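Local coordinates for histidine triad (HIT) protein (Sinorhizobium meliloti, PDB 3NRD), which probably binds nucleotides through its histidine triad (HIT) domain and may act on them as a hydrolase or transferase, at the interface of chains A and B. Residues are numbered along the deposited sequence; one frame, centred on the assembly and turned at random. Chains: chain A/B, histidine triad (HIT) protein.

Contact 1: the interface of chains A and B. Residues chain A 48, 84-87; chain B 79-81, 99, 106.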
loop_
_atom_site.group_PDB
_atom_site.type_symbol
_atom_site.label_atom_id
_atom_site.label_comp_id
_atom_site.label_asym_id
_atom_site.label_seq_id
_atom_site.Cartn_x
_atom_site.Cartn_y
_atom_site.Cartn_z
ATOM N N GLU A 48 -1.165 9.162 -8.580
ATOM C CA GLU A 48 -0.571 7.840 -8.522
ATOM C C GLU A 48 0.879 7.964 -8.138
ATOM O O GLU A 48 1.546 8.921 -8.552
ATOM C CB GLU A 48 -0.674 7.106 -9.867
ATOM C CG GLU A 48 -2.067 7.004 -10.516
ATOM C CD GLU A 48 -3.066 6.092 -9.770
ATOM O OE1 GLU A 48 -2.744 5.605 -8.683
ATOM O OE2 GLU A 48 -4.193 5.896 -10.281
ATOM N N ALA A 84 -1.539 2.850 -0.571
ATOM C CA ALA A 84 -1.733 4.060 -1.400
ATOM C C ALA A 84 -2.973 3.718 -2.158
ATOM O O ALA A 84 -2.898 2.880 -3.045
ATOM C CB ALA A 84 -0.554 4.320 -2.346
ATOM N N LEU A 85 -4.107 4.292 -1.770
ATOM C CA LEU A 85 -5.401 3.951 -2.321
ATOM C C LEU A 85 -5.901 5.149 -3.118
ATOM O O LEU A 85 -5.731 5.185 -4.325
ATOM C CB LEU A 85 -6.377 3.481 -1.209
ATOM C CG LEU A 85 -5.817 2.420 -0.223
ATOM C CD1 LEU A 85 -6.852 2.026 0.850
ATOM C CD2 LEU A 85 -5.342 1.207 -0.953
ATOM N N GLY A 86 -6.461 6.152 -2.439
ATOM C CA GLY A 86 -6.876 7.358 -3.075
ATOM C C GLY A 86 -8.124 7.284 -3.903
ATOM O O GLY A 86 -8.263 8.054 -4.852
ATOM N N ASN A 87 -9.042 6.397 -3.548
ATOM C CA ASN A 87 -10.332 6.370 -4.216
ATOM C C ASN A 87 -11.138 7.576 -3.697
ATOM O O ASN A 87 -11.868 8.170 -4.457
ATOM C CB ASN A 87 -11.091 5.043 -4.009
ATOM C CG ASN A 87 -10.288 3.804 -4.477
ATOM O OD1 ASN A 87 -9.456 3.895 -5.386
ATOM N ND2 ASN A 87 -10.524 2.652 -3.834
ATOM N N LYS B 79 -8.368 4.558 -10.987
ATOM C CA LYS B 79 -7.400 4.644 -9.915
ATOM C C LYS B 79 -6.767 3.303 -9.657
ATOM O O LYS B 79 -7.421 2.259 -9.751
ATOM C CB LYS B 79 -8.080 5.165 -8.630
ATOM C CG LYS B 79 -7.148 5.592 -7.481
ATOM C CD LYS B 79 -6.335 6.864 -7.796
ATOM C CE LYS B 79 -5.204 7.162 -6.768
ATOM N NZ LYS B 79 -4.257 6.046 -6.586
ATOM N N ILE B 80 -5.481 3.336 -9.339
ATOM C CA ILE B 80 -4.752 2.167 -8.903
ATOM C C ILE B 80 -4.639 2.196 -7.386
ATOM O O ILE B 80 -4.329 3.247 -6.807
ATOM C CB ILE B 80 -3.326 2.099 -9.467
ATOM C CG1 ILE B 80 -3.322 2.055 -10.990
ATOM C CG2 ILE B 80 -2.634 0.855 -8.954
ATOM C CD1 ILE B 80 -3.995 0.864 -11.601
ATOM N N ASN B 81 -4.887 1.049 -6.752
ATOM C CA ASN B 81 -4.665 0.882 -5.317
ATOM C C ASN B 81 -3.483 -0.044 -5.077
ATOM O O ASN B 81 -3.399 -1.126 -5.673
ATOM C CB ASN B 81 -5.888 0.292 -4.611
ATOM C CG ASN B 81 -7.107 1.243 -4.584
ATOM O OD1 ASN B 81 -8.183 0.853 -4.095
ATOM N ND2 ASN B 81 -6.947 2.472 -5.073
ATOM N N ARG B 99 -8.884 0.066 -10.036
ATOM C CA ARG B 99 -10.197 0.473 -9.524
ATOM C C ARG B 99 -10.885 1.470 -10.426
ATOM O O ARG B 99 -10.236 2.219 -11.192
ATOM C CB ARG B 99 -10.080 1.113 -8.143
ATOM C CG ARG B 99 -9.387 0.267 -7.088
ATOM C CD ARG B 99 -10.077 -1.059 -6.851
ATOM N NE ARG B 99 -11.456 -0.914 -6.383
ATOM C CZ ARG B 99 -11.834 -0.699 -5.117
ATOM N NH1 ARG B 99 -10.954 -0.544 -4.119
ATOM N NH2 ARG B 99 -13.139 -0.607 -4.831
ATOM N N TRP B 106 -16.721 -0.128 -4.296
ATOM C CA TRP B 106 -16.190 1.205 -4.522
ATOM C C TRP B 106 -16.881 2.192 -3.570
ATOM O O TRP B 106 -18.081 2.148 -3.460
ATOM C CB TRP B 106 -16.419 1.682 -5.955
ATOM C CG TRP B 106 -16.038 3.127 -6.133
ATOM C CD1 TRP B 106 -16.824 4.215 -5.915
ATOM C CD2 TRP B 106 -14.773 3.629 -6.551
ATOM N NE1 TRP B 106 -16.129 5.374 -6.178
ATOM C CE2 TRP B 106 -14.866 5.039 -6.583
ATOM C CE3 TRP B 106 -13.579 3.027 -6.938
ATOM C CZ2 TRP B 106 -13.803 5.851 -6.967
ATOM C CZ3 TRP B 106 -12.521 3.834 -7.326
ATOM C CH2 TRP B 106 -12.638 5.229 -7.321
HETATM O O HOH W 1 -1.841 3.527 -5.544
#

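Contact 2: the interface of chains A and B. Residues chain A 49, 57, 61-62; chain B 57-58, 61, 65.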
loop_
_atom_site.group_PDB
_atom_site.type_symbol
_atom_site.label_atom_id
_atom_site.label_comp_id
_atom_site.label_asym_id
_atom_site.label_seq_id
_atom_site.Cartn_x
_atom_site.Cartn_y
_atom_site.Cartn_z
ATOM N N VAL A 49 1.403 6.960 -7.421
ATOM C CA VAL A 49 2.836 6.989 -7.023
ATOM C C VAL A 49 3.753 7.104 -8.270
ATOM O O VAL A 49 4.727 7.877 -8.261
ATOM C CB VAL A 49 3.270 5.804 -6.137
ATOM C CG1 VAL A 49 4.662 6.023 -5.639
ATOM C CG2 VAL A 49 2.337 5.609 -4.917
ATOM N N GLN A 57 9.982 9.221 -6.095
ATOM C CA GLN A 57 9.577 7.841 -5.762
ATOM C C GLN A 57 10.549 7.168 -4.797
ATOM O O GLN A 57 10.141 6.435 -3.926
ATOM C CB GLN A 57 9.511 6.972 -6.995
ATOM C CG GLN A 57 8.457 7.354 -7.959
ATOM C CD GLN A 57 8.478 6.495 -9.177
ATOM O OE1 GLN A 57 8.735 5.301 -9.105
ATOM N NE2 GLN A 57 8.155 7.081 -10.298
ATOM N N THR A 61 9.807 6.088 -0.977
ATOM C CA THR A 61 10.077 4.699 -0.555
ATOM C C THR A 61 10.736 4.675 0.800
ATOM O O THR A 61 10.251 4.047 1.719
ATOM C CB THR A 61 10.965 3.975 -1.617
ATOM O OG1 THR A 61 10.211 3.900 -2.827
ATOM C CG2 THR A 61 11.388 2.582 -1.169
ATOM N N PHE A 62 11.803 5.430 0.926
ATOM C CA PHE A 62 12.630 5.361 2.130
ATOM C C PHE A 62 12.057 6.135 3.286
ATOM O O PHE A 62 12.258 5.740 4.417
ATOM C CB PHE A 62 14.059 5.762 1.785
ATOM C CG PHE A 62 14.708 4.727 0.918
ATOM C CD1 PHE A 62 14.936 3.453 1.418
ATOM C CD2 PHE A 62 15.010 4.982 -0.375
ATOM C CE1 PHE A 62 15.466 2.475 0.635
ATOM C CE2 PHE A 62 15.564 4.009 -1.148
ATOM C CZ PHE A 62 15.802 2.760 -0.639
ATOM N N GLN B 57 14.401 -2.567 -1.655
ATOM C CA GLN B 57 13.298 -1.673 -1.369
ATOM C C GLN B 57 13.076 -0.753 -2.567
ATOM O O GLN B 57 11.919 -0.597 -3.014
ATOM C CB GLN B 57 13.552 -0.853 -0.106
ATOM C CG GLN B 57 13.541 -1.670 1.199
ATOM C CD GLN B 57 14.027 -0.872 2.417
ATOM O OE1 GLN B 57 13.680 0.296 2.589
ATOM N NE2 GLN B 57 14.831 -1.509 3.264
ATOM N N ALA B 58 14.176 -0.188 -3.116
ATOM C CA ALA B 58 14.071 0.712 -4.279
ATOM C C ALA B 58 13.522 -0.046 -5.478
ATOM O O ALA B 58 12.601 0.432 -6.145
ATOM C CB ALA B 58 15.414 1.370 -4.605
ATOM N N THR B 61 9.776 -0.652 -5.256
ATOM C CA THR B 61 9.012 0.532 -5.672
ATOM C C THR B 61 8.973 0.689 -7.188
ATOM O O THR B 61 7.927 0.967 -7.729
ATOM C CB THR B 61 9.574 1.810 -5.040
ATOM O OG1 THR B 61 9.469 1.671 -3.622
ATOM C CG2 THR B 61 8.781 3.029 -5.484
ATOM N N ASN B 65 5.552 0.401 -9.292
ATOM C CA ASN B 65 5.057 1.556 -10.050
ATOM C C ASN B 65 4.978 1.296 -11.548
ATOM O O ASN B 65 4.076 1.788 -12.205
ATOM C CB ASN B 65 5.917 2.782 -9.742
ATOM C CG ASN B 65 5.730 3.290 -8.298
ATOM O OD1 ASN B 65 4.732 2.967 -7.641
ATOM N ND2 ASN B 65 6.682 4.127 -7.816
#

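Contact 1: the interface of chains A and B
A:Leu85, A:Gly86 and A:Asn87 form the turn leaving strand 79-84 of chain A and lie against B:Lys79 to B:Asn81 in the equivalent strand of chain B, with A:Gly86 at positive phi (74°). This is part of a two-fold interface between two HIT-domain chains. B:Lys79 starts with CG anti to the backbone N (chi1 -168°), and its chain bends at chi2 and chi4, bringing the ammonium back over its own strand. There NZ forms a salt bridge with A:Glu48 OE1 at 2.6 Å, approaching from above the carboxylate plane. NZ also donates to the carbonyl A:Leu85 O at 2.8 Å and to the carbonyl B:Ile80 O. The other carboxylate oxygen, A:Glu48 OE2, takes the backbone B:Ile80 N at 3.0 Å on its syn side, somewhat out of the carboxylate plane. An alanine in place of B:Lys79 would probably leave A:Glu48 OE1 without its opposite charge and A:Leu85 O without this donor. A water bridges A:Ala84 O and B:Ile80 O. Two amides then pair across the interface, their planes 29° apart. B:Asn81 ND2 gives to A:Asn87 OD1 at 2.9 Å from above the carbonyl plane. A:Asn87 ND2 returns a bond of 3.0 Å to a lone pair of B:Asn81 OD1. That oxygen also accepts from the guanidinium B:Arg99 NH1, which helps fix the turn of the amide. A:Asn87 CB sits over the six-membered ring of B:Trp106, 4.0 Å from its centroid.

Contact 2: the interface of chains A and B
A:Thr61 and B:Thr61 meet hydroxyl to hydroxyl where helix 54-75 of one HIT-domain chain packs on its copy. The two side chains slide past each other in opposite directions. Their OG1 atoms share a short hydrogen bond of 2.5 Å; either hydroxyl could be the donor, though the A:Thr61 hydrogen is probably spent on its own helix. In both residues OG1 stands beside the backbone N, anti to the carbonyl carbon (chi1 -64° in A:Thr61). This turns the A:Thr61 hydroxyl back along its helix, where OG1 donates to the carbonyl A:Gln57 O at 2.8 Å. The matching bond within chain B is weak. A:Gln57 and B:Asn65 reach toward each other tip to tip, with their amide planes 75° apart. B:Asn65 ND2 donates to A:Gln57 OE1 at 2.7 Å. The acceptor lies close to the B:Asn65 amide plane, but the donor stands well above the carbonyl plane of A:Gln57. A:Val49 crosses B:Asn65 at about a right angle. Its CG1 methyl packs 4.0 Å from B:Asn65 CG, beside the amide. On the other side of the threonine pair, A:Phe62 crosses B:Gln57 obliquely, ring and amide planes 48° apart. Ring atom CE1 lies 3.4 Å from B:Gln57 OE1 and 3.9 Å from B:Gln57 CB. The A:Thr61 CG2 methyl covers one face of that ring, over its centre. The site joins the two long helices through a hydroxyl pair, an amide pair and a flanking aromatic ring, and so probably helps to hold the two chains together.

The C-alpha centres of contact 1 and contact 2 lie about 16 Å apart in one interface. They are joined in chain A by two neighbouring residues, since A:Glu48 belongs to contact 1 and A:Val49 to contact 2. Contact 1 uses strand 79-84 and the turn after it, while contact 2 uses helix 54-75, which precedes that strand in sequence. Each contact recurs with the chains exchanged. Strand and helix are thus both tied to the partner chain, which fits the dimers common among HIT proteins, although the structure alone does not show the state in solution.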